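Local coordinates for ferrichrome-binding protein (PDB 3G9Q), which binds iron(3+)-hydroxamate complexes such as ferrichrome and hands them to the membrane permease of an ABC importer, at residues A[10-14]-A[113-117]; A[73-79]-A[93-99]. One frame throughout, in Å; residues are numbered along the deposited sequence.

Interaction 1: residues A[10-14]-A[113-117]; sequences IPKHP and KMTGT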
# COMPACT_ATOMS: atom_id res chain seq x y z
N ILE A 10 -6.05 27.59 2.85
CA ILE A 10 -6.56 26.19 2.90
C ILE A 10 -7.63 26.08 3.98
O ILE A 10 -7.37 26.41 5.13
CB ILE A 10 -5.43 25.20 3.20
CG1 ILE A 10 -4.21 25.53 2.31
CG2 ILE A 10 -5.94 23.75 3.02
CD1 ILE A 10 -2.93 24.80 2.68
N PRO A 11 -8.85 25.63 3.62
CA PRO A 11 -9.97 25.49 4.56
C PRO A 11 -9.86 24.37 5.60
O PRO A 11 -9.44 23.25 5.29
CB PRO A 11 -11.16 25.28 3.63
CG PRO A 11 -10.56 24.53 2.49
CD PRO A 11 -9.27 25.29 2.25
N LYS A 12 -10.22 24.69 6.85
CA LYS A 12 -10.23 23.72 7.94
C LYS A 12 -11.62 23.11 7.86
O LYS A 12 -12.60 23.83 7.67
CB LYS A 12 -10.04 24.41 9.31
CG LYS A 12 -8.67 25.05 9.54
CD LYS A 12 -7.57 23.99 9.65
CE LYS A 12 -6.18 24.55 9.31
NZ LYS A 12 -5.77 25.74 10.11
N HIS A 13 -11.71 21.79 7.99
CA HIS A 13 -13.00 21.09 7.89
C HIS A 13 -13.68 21.32 6.54
O HIS A 13 -14.83 21.78 6.49
CB HIS A 13 -13.95 21.52 9.01
CG HIS A 13 -13.56 20.99 10.35
ND1 HIS A 13 -13.47 19.64 10.61
CD2 HIS A 13 -13.24 21.62 11.50
CE1 HIS A 13 -13.10 19.46 11.87
NE2 HIS A 13 -12.96 20.65 12.43
N PRO A 14 -12.98 21.02 5.43
CA PRO A 14 -13.58 21.23 4.11
C PRO A 14 -14.80 20.33 3.89
O PRO A 14 -14.81 19.17 4.31
CB PRO A 14 -12.42 20.93 3.17
CG PRO A 14 -11.59 19.95 3.94
CD PRO A 14 -11.60 20.54 5.31
N LYS A 113 -3.88 17.66 10.59
CA LYS A 113 -3.59 19.02 11.05
C LYS A 113 -4.13 20.02 10.04
O LYS A 113 -4.70 21.05 10.41
CB LYS A 113 -2.08 19.20 11.22
CG LYS A 113 -1.63 20.48 11.90
CD LYS A 113 -1.52 21.63 10.92
CE LYS A 113 -0.93 22.86 11.60
NZ LYS A 113 -1.77 23.37 12.73
N MSE A 114 -3.93 19.71 8.76
CA MSE A 114 -4.39 20.56 7.67
C MSE A 114 -5.91 20.72 7.64
O MSE A 114 -6.42 21.78 7.27
CB MSE A 114 -3.93 19.97 6.34
CG MSE A 114 -4.50 20.66 5.10
SE MSE A 114 -4.12 19.66 3.46
CE MSE A 114 -2.17 19.83 3.45
N THR A 115 -6.63 19.68 8.04
CA THR A 115 -8.09 19.73 7.99
C THR A 115 -8.79 19.95 9.32
O THR A 115 -10.00 20.14 9.36
CB THR A 115 -8.65 18.44 7.34
OG1 THR A 115 -8.18 17.29 8.05
CG2 THR A 115 -8.21 18.36 5.87
N GLY A 116 -8.01 19.94 10.41
CA GLY A 116 -8.55 20.14 11.74
C GLY A 116 -9.26 18.90 12.26
O GLY A 116 -10.34 18.98 12.84
N THR A 117 -8.65 17.73 12.05
CA THR A 117 -9.23 16.47 12.50
C THR A 117 -8.17 15.60 13.21
O THR A 117 -8.17 14.37 13.08
CB THR A 117 -9.83 15.67 11.31
OG1 THR A 117 -8.87 15.57 10.25
CG2 THR A 117 -11.07 16.37 10.78
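The carboxyl end of helix 106-115 meets the loop that leads into strand 17-19, in the N-terminal lobe of the two-lobed periplasmic-binding fold, joining the beginning of the modelled chain to that helix end. G116, the first residue past the helix to leave helical angles, has a phi/psi of 77°/43° that favours glycine, and the chain turns there. Of the 359 Å² buried, M114 contributes 63 Å², T115 59 Å² and H13 56 Å². M114, a selenomethionine, has chi1 and chi2 near t, extending its side chain to SE; its CG lies 4.0 Å from CG2 of I10, the apolar side-chain pair of the contact. M114 and I10 also both rest on V95 of strand 94-97, so their contact belongs to the packing on the sheet face that carries I76 and V95. T115 supplies the polar link: its carbonyl accepts a hydrogen bond from H13 N (N to T115 O 2.7 Å, N-H...O angle 145°). The positive phi of H13 (59°) bends the loop at the helix end; its imidazole has T115 O over one face, and H13 NE2 is 3.1 Å from G116 O, too poorly angled for a hydrogen bond. The aliphatic part of K12 runs past carbonyls of the helix end, CD lying 3.4 Å from M114 O and CE 4.0 Å from K113 O. P14 packs more loosely, its CD 4.1 Å from T115 CG2. The T115 hydroxyl bonds back to F111 O within the helix, and T115 OG1 accepts a hydrogen bond from T117 OG1 at 2.9 Å.

Interaction 2: residues A[73-79]-A[93-99]; sequences DLIIVWT and PTVAVKY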
# COMPACT_ATOMS: atom_id res chain seq x y z
N ASP A 73 -14.07 22.71 -2.40
CA ASP A 73 -13.57 23.77 -1.55
C ASP A 73 -12.11 23.47 -1.22
O ASP A 73 -11.45 24.22 -0.49
CB ASP A 73 -14.42 23.93 -0.26
CG ASP A 73 -14.53 22.65 0.57
OD1 ASP A 73 -13.56 21.87 0.64
OD2 ASP A 73 -15.59 22.42 1.17
N LEU A 74 -11.61 22.37 -1.77
CA LEU A 74 -10.23 21.96 -1.59
C LEU A 74 -9.83 20.86 -2.59
O LEU A 74 -10.57 19.89 -2.80
CB LEU A 74 -9.99 21.45 -0.15
CG LEU A 74 -8.58 20.92 0.13
CD1 LEU A 74 -7.62 22.07 0.31
CD2 LEU A 74 -8.62 20.06 1.38
N ILE A 75 -8.65 21.02 -3.21
CA ILE A 75 -8.12 20.07 -4.19
C ILE A 75 -6.78 19.53 -3.75
O ILE A 75 -5.91 20.27 -3.31
CB ILE A 75 -7.88 20.72 -5.56
CG1 ILE A 75 -9.20 21.17 -6.15
CG2 ILE A 75 -7.25 19.72 -6.51
CD1 ILE A 75 -10.26 20.08 -6.46
N ILE A 76 -6.59 18.22 -3.87
CA ILE A 76 -5.29 17.70 -3.52
C ILE A 76 -4.70 16.91 -4.68
O ILE A 76 -5.36 16.03 -5.24
CB ILE A 76 -5.33 16.86 -2.21
CG1 ILE A 76 -3.98 16.19 -2.02
CG2 ILE A 76 -6.45 15.84 -2.24
CD1 ILE A 76 -3.65 14.90 -2.82
N VAL A 77 -3.48 17.24 -5.07
CA VAL A 77 -2.80 16.55 -6.17
C VAL A 77 -1.32 16.39 -5.90
O VAL A 77 -0.75 17.11 -5.09
CB VAL A 77 -2.90 17.34 -7.49
CG1 VAL A 77 -4.33 17.38 -7.98
CG2 VAL A 77 -2.36 18.75 -7.27
N TRP A 78 -0.68 15.46 -6.60
CA TRP A 78 0.74 15.29 -6.43
C TRP A 78 1.49 16.37 -7.22
O TRP A 78 0.89 17.09 -8.03
CB TRP A 78 1.19 13.91 -6.89
CG TRP A 78 1.06 12.84 -5.84
CD1 TRP A 78 1.49 12.90 -4.54
CD2 TRP A 78 0.47 11.54 -6.01
NE1 TRP A 78 1.21 11.72 -3.90
CE2 TRP A 78 0.59 10.87 -4.78
CE3 TRP A 78 -0.13 10.88 -7.09
CZ2 TRP A 78 0.11 9.56 -4.59
CZ3 TRP A 78 -0.60 9.58 -6.90
CH2 TRP A 78 -0.47 8.94 -5.66
N THR A 79 2.79 16.50 -6.98
CA THR A 79 3.61 17.48 -7.70
C THR A 79 4.17 16.83 -8.96
O THR A 79 4.48 17.52 -9.93
CB THR A 79 4.81 18.00 -6.87
OG1 THR A 79 5.37 16.94 -6.09
CG2 THR A 79 4.38 19.15 -5.96
N PRO A 93 -8.93 26.18 -3.21
CA PRO A 93 -7.64 26.08 -2.52
C PRO A 93 -7.04 24.72 -2.86
O PRO A 93 -7.61 23.68 -2.53
CB PRO A 93 -8.03 26.19 -1.04
CG PRO A 93 -9.20 27.08 -1.08
CD PRO A 93 -9.99 26.61 -2.28
N THR A 94 -5.89 24.72 -3.52
CA THR A 94 -5.25 23.49 -3.95
C THR A 94 -3.97 23.24 -3.20
O THR A 94 -3.19 24.16 -2.95
CB THR A 94 -4.95 23.54 -5.46
OG1 THR A 94 -6.19 23.68 -6.17
CG2 THR A 94 -4.23 22.28 -5.93
N VAL A 95 -3.75 21.99 -2.81
CA VAL A 95 -2.56 21.62 -2.09
C VAL A 95 -1.73 20.63 -2.88
O VAL A 95 -2.24 19.65 -3.41
CB VAL A 95 -2.89 20.99 -0.74
CG1 VAL A 95 -3.59 22.01 0.13
CG2 VAL A 95 -3.76 19.76 -0.94
N ALA A 96 -0.44 20.92 -2.95
CA ALA A 96 0.48 20.04 -3.65
C ALA A 96 1.20 19.22 -2.59
O ALA A 96 1.61 19.74 -1.54
CB ALA A 96 1.47 20.85 -4.47
N VAL A 97 1.34 17.94 -2.87
CA VAL A 97 1.99 17.02 -1.96
C VAL A 97 3.09 16.24 -2.65
O VAL A 97 2.83 15.36 -3.47
CB VAL A 97 0.96 16.04 -1.35
CG1 VAL A 97 0.18 16.74 -0.23
CG2 VAL A 97 -0.02 15.57 -2.42
N LYS A 98 4.33 16.60 -2.32
CA LYS A 98 5.49 15.93 -2.89
C LYS A 98 5.39 14.46 -2.49
O LYS A 98 5.35 14.14 -1.30
CB LYS A 98 6.78 16.55 -2.33
CG LYS A 98 6.82 18.07 -2.40
CD LYS A 98 8.22 18.63 -2.15
CE LYS A 98 9.12 18.48 -3.37
NZ LYS A 98 9.24 17.07 -3.85
N TYR A 99 5.33 13.58 -3.48
CA TYR A 99 5.21 12.15 -3.22
C TYR A 99 6.38 11.54 -2.44
O TYR A 99 7.55 11.81 -2.72
CB TYR A 99 5.03 11.40 -4.53
CG TYR A 99 5.10 9.90 -4.36
CD1 TYR A 99 6.32 9.21 -4.49
CD2 TYR A 99 3.95 9.16 -4.07
CE1 TYR A 99 6.38 7.82 -4.33
CE2 TYR A 99 4.00 7.78 -3.92
CZ TYR A 99 5.21 7.12 -4.05
OH TYR A 99 5.25 5.75 -3.95
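Strands 74-78 and 94-97 run with their axes 4.7 Å apart at closest and 21° from parallel, and the two segments bury 683 Å². Four backbone hydrogen bonds set the register: I75 N to P93 O (2.9 Å), V95 N to I75 O (2.8 Å), V77 N to V95 O (3.2 Å) and V97 N to V77 O (3.2 Å), at 150° to 172°. The side chains of I75, V77, T94 and A96 share one face; V77 and T94 touch helix 85-91. T94, in the m rotamer, has OG1 3.5 Å from I75 CB and bonded to A92 O. The other face carries I76 and V95. With chi1 t and chi2 m, I76 places CD1 3.7 Å from V97 CG2, while its CB lies 3.5 Å from V95 CG2. L74, at t and p, swings CD1 to 4.0 Å from V95 CG1 although its CA-CB bond points away. T79 (chi1 39°, p) sets CG2 3.7 Å from A96 CB and OG1 3.4 Å from K98 CA. W78 (chi1 -85°) brings CD1, at the indole edge, to 3.0 Å from V97 O; its NE1 bonds to Y24 OH. Y99, with chi1 t, lays CB over the W78 five-membered ring in a CH-pi contact, 4.1 Å from the centroid, and turns its ring edge toward that indole face in an offset edge-to-face pair, centroids 5.5 Å apart and planes at 81°. Helix 85-91 connects the two strands, making this a beta-alpha-beta crossover at the 94-97 edge of the parallel sheet in the N-terminal lobe.

Interactions 1 and 2 have centres 13 Å apart and touch directly: I10 CG2 lies 3.6 Å from L74 CD1, and P11 CD 3.6 Å from P93 CB. The chain passes from 10-14 into strand 17-19, which pairs with strand 74-78, then through helix 85-91 to strand 94-97 and helix 106-115. The strand pair of interaction 2 thus falls between the two segments of interaction 1 in sequence. V97 touches E110 and F111, setting helix 106-115 against the edge strand. Both contacts lie in the N-terminal lobe, on the same side of the chain's centre; as in this family, the long helix 118-143 that follows joins it to the second lobe, the siderophore probably being held between the two.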